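Local coordinates for probable sugar ABC transporter, sugar-binding protein (Streptococcus pneumoniae, PDB 2W7Y) that binds the blood group A-trisaccharide and probably delivers such glycans to an ABC transporter for uptake, at residues 137-142 / 305-310; 154-159 / 346-351. All coordinates share one frame; numbering follows the deposited sequence.

Contact 1 of 2, residues 137-142 / 305-310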
ATOM      1  N   GLY A 137       6.547 -14.598   3.691  1.00 23.16           N
ATOM      2  CA  GLY A 137       5.095 -14.741   3.625  1.00 23.13           C
ATOM      3  C   GLY A 137       4.487 -14.545   2.252  1.00 23.22           C
ATOM      4  O   GLY A 137       4.838 -15.247   1.302  1.00 23.19           O
ATOM      5  N   LEU A 138       3.579 -13.574   2.160  1.00 23.27           N
ATOM      6  CA  LEU A 138       2.842 -13.268   0.933  1.00 23.30           C
ATOM      7  C   LEU A 138       3.740 -12.843  -0.241  1.00 23.36           C
ATOM      8  O   LEU A 138       3.374 -13.045  -1.400  1.00 23.38           O
ATOM      9  CB  LEU A 138       1.763 -12.207   1.211  1.00 23.25           C
ATOM     10  CG  LEU A 138       0.716 -11.879   0.139  1.00 23.31           C
ATOM     11  CD1 LEU A 138      -0.103 -13.108  -0.248  1.00 23.27           C
ATOM     12  CD2 LEU A 138      -0.199 -10.764   0.614  1.00 23.30           C
ATOM     13  N   ASN A 139       4.906 -12.264   0.064  1.00 23.23           N
ATOM     14  CA  ASN A 139       5.905 -11.908  -0.955  1.00 23.21           C
ATOM     15  C   ASN A 139       6.299 -13.091  -1.836  1.00 23.22           C
ATOM     16  O   ASN A 139       6.525 -12.925  -3.035  1.00 23.13           O
ATOM     17  CB  ASN A 139       7.179 -11.332  -0.313  1.00 22.97           C
ATOM     18  CG  ASN A 139       6.966  -9.966   0.298  1.00 23.08           C
ATOM     19  OD1 ASN A 139       6.911  -8.954  -0.405  1.00 23.02           O
ATOM     20  ND2 ASN A 139       6.863  -9.926   1.623  1.00 22.84           N
ATOM     21  N   TYR A 140       6.373 -14.275  -1.228  1.00 23.23           N
ATOM     22  CA  TYR A 140       6.877 -15.476  -1.889  1.00 23.26           C
ATOM     23  C   TYR A 140       6.104 -15.844  -3.152  1.00 23.28           C
ATOM     24  O   TYR A 140       6.708 -16.100  -4.192  1.00 23.39           O
ATOM     25  CB  TYR A 140       6.920 -16.663  -0.917  1.00 23.25           C
ATOM     26  CG  TYR A 140       7.738 -17.831  -1.432  1.00 23.24           C
ATOM     27  CD1 TYR A 140       9.131 -17.834  -1.322  1.00 23.18           C
ATOM     28  CD2 TYR A 140       7.125 -18.920  -2.048  1.00 23.13           C
ATOM     29  CE1 TYR A 140       9.889 -18.893  -1.801  1.00 23.13           C
ATOM     30  CE2 TYR A 140       7.878 -19.989  -2.529  1.00 23.42           C
ATOM     31  CZ  TYR A 140       9.257 -19.966  -2.400  1.00 23.26           C
ATOM     32  OH  TYR A 140      10.006 -21.019  -2.872  1.00 23.39           O
ATOM     33  N   LYS A 141       4.778 -15.869  -3.061  1.00 23.42           N
ATOM     34  CA  LYS A 141       3.932 -16.199  -4.207  1.00 23.50           C
ATOM     35  C   LYS A 141       3.624 -14.975  -5.070  1.00 23.63           C
ATOM     36  O   LYS A 141       3.679 -15.045  -6.301  1.00 23.73           O
ATOM     37  CB  LYS A 141       2.641 -16.856  -3.741  1.00 23.62           C
ATOM     38  N   GLN A 142       3.318 -13.856  -4.415  1.00 23.59           N
ATOM     39  CA  GLN A 142       2.804 -12.667  -5.095  1.00 23.53           C
ATOM     40  C   GLN A 142       3.870 -11.795  -5.774  1.00 23.49           C
ATOM     41  O   GLN A 142       3.606 -11.196  -6.817  1.00 23.46           O
ATOM     42  CB  GLN A 142       1.981 -11.829  -4.126  1.00 23.53           C
ATOM     43  CG  GLN A 142       0.745 -11.235  -4.750  1.00 23.89           C
ATOM     44  CD  GLN A 142       0.253 -10.024  -4.001  1.00 24.59           C
ATOM     45  OE1 GLN A 142      -0.915  -9.956  -3.600  1.00 24.87           O
ATOM     46  NE2 GLN A 142       1.143  -9.054  -3.804  1.00 24.23           N
ATOM     47  N   SER A 305      -5.233  -7.013  -0.392  1.00 23.20           N
ATOM     48  CA  SER A 305      -4.188  -7.818   0.231  1.00 23.39           C
ATOM     49  C   SER A 305      -3.091  -8.127  -0.767  1.00 23.47           C
ATOM     50  O   SER A 305      -3.202  -9.052  -1.581  1.00 23.57           O
ATOM     51  CB  SER A 305      -4.743  -9.115   0.820  1.00 23.28           C
ATOM     52  OG  SER A 305      -3.770  -9.735   1.647  1.00 23.59           O
ATOM     53  N   SER A 306      -2.039  -7.323  -0.709  1.00 23.58           N
ATOM     54  CA  SER A 306      -0.865  -7.553  -1.523  1.00 23.83           C
ATOM     55  C   SER A 306       0.395  -7.395  -0.689  1.00 23.69           C
ATOM     56  O   SER A 306       0.325  -7.133   0.518  1.00 23.75           O
ATOM     57  CB  SER A 306      -0.854  -6.638  -2.746  1.00 23.73           C
ATOM     58  OG  SER A 306      -0.821  -5.286  -2.348  1.00 25.27           O
ATOM     59  N   SER A 307       1.540  -7.596  -1.332  1.00 23.63           N
ATOM     60  CA  SER A 307       2.830  -7.498  -0.676  1.00 23.51           C
ATOM     61  C   SER A 307       3.327  -6.065  -0.715  1.00 23.31           C
ATOM     62  O   SER A 307       3.682  -5.496   0.320  1.00 23.39           O
ATOM     63  CB  SER A 307       3.839  -8.415  -1.369  1.00 23.49           C
ATOM     64  OG  SER A 307       3.331  -9.732  -1.478  1.00 24.29           O
ATOM     65  N   GLY A 308       3.319  -5.487  -1.916  1.00 23.10           N
ATOM     66  CA  GLY A 308       4.003  -4.230  -2.197  1.00 22.97           C
ATOM     67  C   GLY A 308       5.465  -4.494  -2.526  1.00 22.88           C
ATOM     68  O   GLY A 308       5.960  -5.607  -2.345  1.00 22.71           O
ATOM     69  N   GLY A 309       6.153  -3.475  -3.031  1.00 22.83           N
ATOM     70  CA  GLY A 309       7.604  -3.526  -3.162  1.00 22.88           C
ATOM     71  C   GLY A 309       8.227  -3.228  -1.811  1.00 22.94           C
ATOM     72  O   GLY A 309       7.644  -2.511  -0.988  1.00 23.05           O
ATOM     73  N   GLY A 310       9.405  -3.783  -1.569  1.00 22.78           N
ATOM     74  CA  GLY A 310      10.093  -3.561  -0.312  1.00 22.86           C
ATOM     75  C   GLY A 310      11.587  -3.525  -0.497  1.00 22.92           C
ATOM     76  O   GLY A 310      12.102  -2.735  -1.287  1.00 22.82           O
TER
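The short helix 139-142 and Leu138 just ahead of it lie against the end of strand 302-306, where the chain leaves the sheet, and the two backbones come closest at Asn139 and Ser307, with 5.4 Å between their CA atoms. Within the first segment, Gln142 N bonds back to Leu138 O at 3.1 Å.

Ser307 meets three residues of the 137-142 segment. Its side chain points toward them, OG anti to its own carbonyl carbon (chi1 -52°), which places the hydroxyl 3.8 Å from Leu138 CG and 3.6 Å from Gln142 CB. Asn139 meets the same serine from another side, OD1 lying 3.3 Å from Ser307 CB. The amide of Asn139 is held chiefly from outside, ND2 being hydrogen-bonded to the carbonyls of Val136 and His153.

Leu138 uses one branch: with CG anti to the backbone N (chi1 -170°), CD2 lies along the peptide that follows Ser306, 3.7 Å from Ser306 C, and also reaches Ser305 OG at 3.9 Å. Gln142 extends across Ser306, its CD 3.7 Å from Ser306 CA. Outside partners hold the 305-310 chain here: Ser307 O accepts from His153 ND1, Gly308 N bonds to Asp390, and Gly308 O to Asn143.

The contact thus covers the place where the chain crosses from strand 302-306 of one mixed sheet to strand 311-313 of the other, consistent with the linkers that run between the two lobes of solute-binding proteins.

Contact 2 of 2, residues 154-159 / 346-351; sequences EQLFTM and GANPSN. With GAL (beta-D-galactopyranose), chain C; A2G (2-acetamido-2-deoxy-alpha-D-galactopyranose), chain B.
Asn348 grips the 154-159 segment twice, through its backbone and through its amide. Asn348 O accepts from Leu156 N at 2.8 Å, nearly in line with the carbonyl, while ND2 donates to Thr158 OG1 at 2.7 Å. The hydroxyl lies 9° out of the amide plane, and the two side chains meet at about a right angle. Having CG anti to the backbone N (chi1 -171°) carries the Asn348 amide over to Thr158. Two residues on, Ser350 N donates to Glu154 O at 3.1 Å from above the carbonyl plane. The two backbone bonds lie around a single beta bridge between Gln155 and Pro349.

A water takes the next polar position, donating a hydrogen bond to Leu156 O and accepting one from Asn348 N. The oxygen of this water also lies 2.8 Å from O6 of the galactose. Gln155 reaches that same O6 from its extended chain, NE2 making a weak bond of 2.8 Å, and NE2 also rests on Ala347 CB.

Around this polar line, Leu156 turns toward the 346-351 loop and divides its branches: CD1 packs on Ser350 CB at 3.7 Å, CD2 on Pro349 O and the Asn348 amide. Ser350 OG is held by the carbonyl of Asn135.

Phe157, centre of an inverse gamma turn, points away from the loop and into the sugar site. Its CZ comes within 3.4 Å of O7 of the N-acetylgalactosamine, which meets the edge of the ring near its plane, and Trp282 stacks edge-to-face with it. Gln155, Phe157 and Ala347 form part of the pocket that holds the blood group A-trisaccharide, where Trp282 and Arg209 bond to the N-acetylgalactosamine.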
ATOM      1  N   GLU A 154       8.860  -6.220   4.059  1.00 23.11           N
ATOM      2  CA  GLU A 154       8.766  -6.698   5.449  1.00 23.28           C
ATOM      3  C   GLU A 154       7.441  -6.364   6.139  1.00 23.31           C
ATOM      4  O   GLU A 154       7.084  -6.984   7.140  1.00 23.11           O
ATOM      5  CB  GLU A 154       9.950  -6.217   6.307  1.00 23.23           C
ATOM      6  CG  GLU A 154      10.824  -5.146   5.684  1.00 24.11           C
ATOM      7  CD  GLU A 154      10.534  -3.732   6.148  1.00 24.04           C
ATOM      8  OE1 GLU A 154       9.436  -3.437   6.665  1.00 23.77           O
ATOM      9  OE2 GLU A 154      11.441  -2.892   5.972  1.00 25.94           O
ATOM     10  N   GLN A 155       6.732  -5.374   5.604  1.00 23.42           N
ATOM     11  CA  GLN A 155       5.394  -5.027   6.055  1.00 23.39           C
ATOM     12  C   GLN A 155       4.436  -5.278   4.906  1.00 23.34           C
ATOM     13  O   GLN A 155       4.632  -4.754   3.814  1.00 23.38           O
ATOM     14  CB  GLN A 155       5.326  -3.551   6.414  1.00 23.57           C
ATOM     15  CG  GLN A 155       6.123  -3.143   7.619  1.00 23.76           C
ATOM     16  CD  GLN A 155       6.330  -1.648   7.681  1.00 23.30           C
ATOM     17  OE1 GLN A 155       7.460  -1.181   7.657  1.00 23.15           O
ATOM     18  NE2 GLN A 155       5.240  -0.887   7.751  1.00 23.11           N
ATOM     19  N   LEU A 156       3.400  -6.072   5.151  1.00 23.08           N
ATOM     20  CA  LEU A 156       2.430  -6.400   4.116  1.00 22.78           C
ATOM     21  C   LEU A 156       1.499  -5.237   3.784  1.00 22.60           C
ATOM     22  O   LEU A 156       1.090  -4.483   4.665  1.00 22.24           O
ATOM     23  CB  LEU A 156       1.622  -7.632   4.528  1.00 22.83           C
ATOM     24  CG  LEU A 156       2.004  -9.011   3.982  1.00 23.14           C
ATOM     25  CD1 LEU A 156       3.458  -9.126   3.511  1.00 22.81           C
ATOM     26  CD2 LEU A 156       1.672 -10.076   5.009  1.00 22.91           C
ATOM     27  N   PHE A 157       1.170  -5.107   2.501  1.00 22.72           N
ATOM     28  CA  PHE A 157       0.247  -4.084   2.030  1.00 22.71           C
ATOM     29  C   PHE A 157      -1.194  -4.534   2.277  1.00 22.84           C
ATOM     30  O   PHE A 157      -1.990  -4.699   1.345  1.00 22.69           O
ATOM     31  CB  PHE A 157       0.489  -3.765   0.550  1.00 22.56           C
ATOM     32  CG  PHE A 157       0.334  -2.308   0.218  1.00 22.70           C
ATOM     33  CD1 PHE A 157       1.432  -1.455   0.261  1.00 22.44           C
ATOM     34  CD2 PHE A 157      -0.910  -1.781  -0.113  1.00 22.13           C
ATOM     35  CE1 PHE A 157       1.297  -0.102  -0.032  1.00 22.78           C
ATOM     36  CE2 PHE A 157      -1.049  -0.432  -0.408  1.00 22.51           C
ATOM     37  CZ  PHE A 157       0.051   0.411  -0.364  1.00 22.42           C
ATOM     38  N   THR A 158      -1.505  -4.731   3.555  1.00 23.10           N
ATOM     39  CA  THR A 158      -2.806  -5.199   4.006  1.00 23.38           C
ATOM     40  C   THR A 158      -3.685  -3.975   4.213  1.00 23.69           C
ATOM     41  O   THR A 158      -3.425  -3.157   5.097  1.00 23.62           O
ATOM     42  CB  THR A 158      -2.660  -6.016   5.313  1.00 23.30           C
ATOM     43  OG1 THR A 158      -1.691  -7.050   5.110  1.00 23.00           O
ATOM     44  CG2 THR A 158      -3.993  -6.639   5.750  1.00 22.96           C
HETATM   45  N   MSE A 159      -4.717  -3.848   3.384  1.00 24.09           N
HETATM   46  CA  MSE A 159      -5.500  -2.616   3.343  1.00 25.24           C
HETATM   47  C   MSE A 159      -7.024  -2.776   3.253  1.00 24.05           C
HETATM   48  O   MSE A 159      -7.555  -3.278   2.257  1.00 23.84           O
HETATM   49  CB  MSE A 159      -4.985  -1.718   2.214  1.00 24.74           C
HETATM   50  CG  MSE A 159      -5.907  -0.574   1.852  1.00 25.82           C
HETATM   51 SE   MSE A 159      -4.991   0.798   0.841  1.00 30.36          SE
HETATM   52  CE  MSE A 159      -4.201  -0.293  -0.548  1.00 26.80           C
ATOM     53  N   GLY A 346       3.216  -0.184  14.006  1.00 23.55           N
ATOM     54  CA  GLY A 346       1.858  -0.727  14.017  1.00 23.48           C
ATOM     55  C   GLY A 346       1.478  -1.271  12.658  1.00 23.27           C
ATOM     56  O   GLY A 346       0.515  -0.811  12.063  1.00 23.38           O
ATOM     57  N   ALA A 347       2.238  -2.249  12.167  1.00 23.18           N
ATOM     58  CA  ALA A 347       2.030  -2.796  10.826  1.00 23.17           C
ATOM     59  C   ALA A 347       1.859  -4.315  10.809  1.00 23.08           C
ATOM     60  O   ALA A 347       2.126  -4.990  11.805  1.00 23.05           O
ATOM     61  CB  ALA A 347       3.164  -2.374   9.912  1.00 23.18           C
ATOM     62  N   ASN A 348       1.391  -4.836   9.674  1.00 23.11           N
ATOM     63  CA  ASN A 348       1.220  -6.272   9.467  1.00 23.01           C
ATOM     64  C   ASN A 348       2.532  -6.916   8.995  1.00 23.03           C
ATOM     65  O   ASN A 348       3.014  -6.621   7.899  1.00 22.83           O
ATOM     66  CB  ASN A 348       0.085  -6.546   8.470  1.00 22.94           C
ATOM     67  CG  ASN A 348      -0.283  -8.029   8.375  1.00 23.06           C
ATOM     68  OD1 ASN A 348      -0.125  -8.791   9.329  1.00 22.92           O
ATOM     69  ND2 ASN A 348      -0.795  -8.432   7.222  1.00 22.48           N
ATOM     70  N   PRO A 349       3.111  -7.802   9.829  1.00 23.08           N
ATOM     71  CA  PRO A 349       4.381  -8.451   9.511  1.00 23.05           C
ATOM     72  C   PRO A 349       4.259  -9.431   8.343  1.00 23.07           C
ATOM     73  O   PRO A 349       3.213 -10.063   8.170  1.00 23.18           O
ATOM     74  CB  PRO A 349       4.716  -9.203  10.803  1.00 23.12           C
ATOM     75  CG  PRO A 349       3.406  -9.452  11.448  1.00 23.14           C
ATOM     76  CD  PRO A 349       2.574  -8.250  11.128  1.00 22.93           C
ATOM     77  N   SER A 350       5.320  -9.541   7.548  1.00 23.00           N
ATOM     78  CA  SER A 350       5.364 -10.506   6.450  1.00 22.91           C
ATOM     79  C   SER A 350       5.599 -11.916   6.984  1.00 22.99           C
ATOM     80  O   SER A 350       5.184 -12.901   6.371  1.00 22.95           O
ATOM     81  CB  SER A 350       6.448 -10.136   5.432  1.00 22.86           C
ATOM     82  OG  SER A 350       7.751 -10.275   5.974  1.00 22.49           O
ATOM     83  N   ASN A 351       6.265 -11.995   8.134  1.00 23.16           N
ATOM     84  CA  ASN A 351       6.618 -13.265   8.755  1.00 23.18           C
ATOM     85  C   ASN A 351       5.401 -13.948   9.364  1.00 23.25           C
ATOM     86  O   ASN A 351       4.809 -13.451  10.324  1.00 23.18           O
ATOM     87  CB  ASN A 351       7.704 -13.051   9.809  1.00 23.16           C
ATOM     88  CG  ASN A 351       8.347 -14.344  10.272  1.00 23.22           C
ATOM     89  OD1 ASN A 351       7.831 -15.436  10.037  1.00 23.79           O
ATOM     90  ND2 ASN A 351       9.486 -14.221  10.941  1.00 23.07           N
TER
HETATM   91  C1  GAL C   1       4.777   2.303   5.263  1.00 16.73           C
HETATM   92  C2  GAL C   1       4.441   3.045   3.968  1.00 16.42           C
HETATM   93  C3  GAL C   1       3.054   2.645   3.458  1.00 16.01           C
HETATM   94  C4  GAL C   1       2.866   1.124   3.440  1.00 15.18           C
HETATM   95  C5  GAL C   1       3.223   0.561   4.823  1.00 16.26           C
HETATM   96  C6  GAL C   1       3.068  -0.957   4.942  1.00 16.08           C
HETATM   97  O1  GAL C   1       6.146   2.479   5.547  1.00 20.41           O
HETATM   98  O2  GAL C   1       4.487   4.431   4.234  1.00 16.02           O
HETATM   99  O3  GAL C   1       2.835   3.198   2.180  1.00 15.78           O
HETATM  100  O4  GAL C   1       3.675   0.573   2.428  1.00 12.44           O
HETATM  101  O5  GAL C   1       4.555   0.913   5.146  1.00 16.42           O
HETATM  102  O6  GAL C   1       2.911  -1.297   6.308  1.00 15.93           O
HETATM  103  O5  A2G B   3       0.768   4.310   2.609  1.00 15.14           O
HETATM  104  C1  A2G B   3       1.641   3.567   1.717  1.00 14.61           C
HETATM  105  C2  A2G B   3       1.583   4.231   0.351  1.00 14.31           C
HETATM  106  N2  A2G B   3       2.470   3.563  -0.602  1.00 13.82           N
HETATM  107  C3  A2G B   3       2.040   5.691   0.471  1.00 14.75           C
HETATM  108  O3  A2G B   3       2.083   6.303  -0.820  1.00 15.05           O
HETATM  109  C4  A2G B   3       1.131   6.460   1.430  1.00 15.13           C
HETATM  110  O4  A2G B   3      -0.199   6.531   0.901  1.00 15.66           O
HETATM  111  C5  A2G B   3       1.117   5.734   2.782  1.00 15.36           C
HETATM  112  C6  A2G B   3       0.161   6.395   3.773  1.00 14.71           C
HETATM  113  O6  A2G B   3       0.113   5.595   4.957  1.00 15.36           O
HETATM  114  C7  A2G B   3       2.038   3.127  -1.780  1.00 13.20           C
HETATM  115  O7  A2G B   3       0.874   3.206  -2.173  1.00 12.15           O
HETATM  116  C8  A2G B   3       3.120   2.482  -2.642  1.00 13.02           C
HETATM  117  O   HOH W   1       1.189  -3.312   7.165  1.00  8.10           O

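The centres of the two contacts are 9 Å apart, and their segments alternate along the chain: 137-142, 154-159, 305-310, then 346-351. Both reach one mixed sheet, in which strands 157-164 and 302-306 are antiparallel neighbours. The contacts also touch directly, Ser306 O lying 3.4 Å from Phe157 CB and Asn139 ND2 lying 3.8 Å from Ser350 CB. Contact 2 borders the glycan itself, whereas contact 1 stands further back, the nearest atoms of Gly308 and the galactose being about 7 Å apart. Together they bring two pairs of segments, each pair more than 160 residues apart, together beside the sugar site, consistent with the crossing-over of chain segments between the lobes of solute-binding proteins.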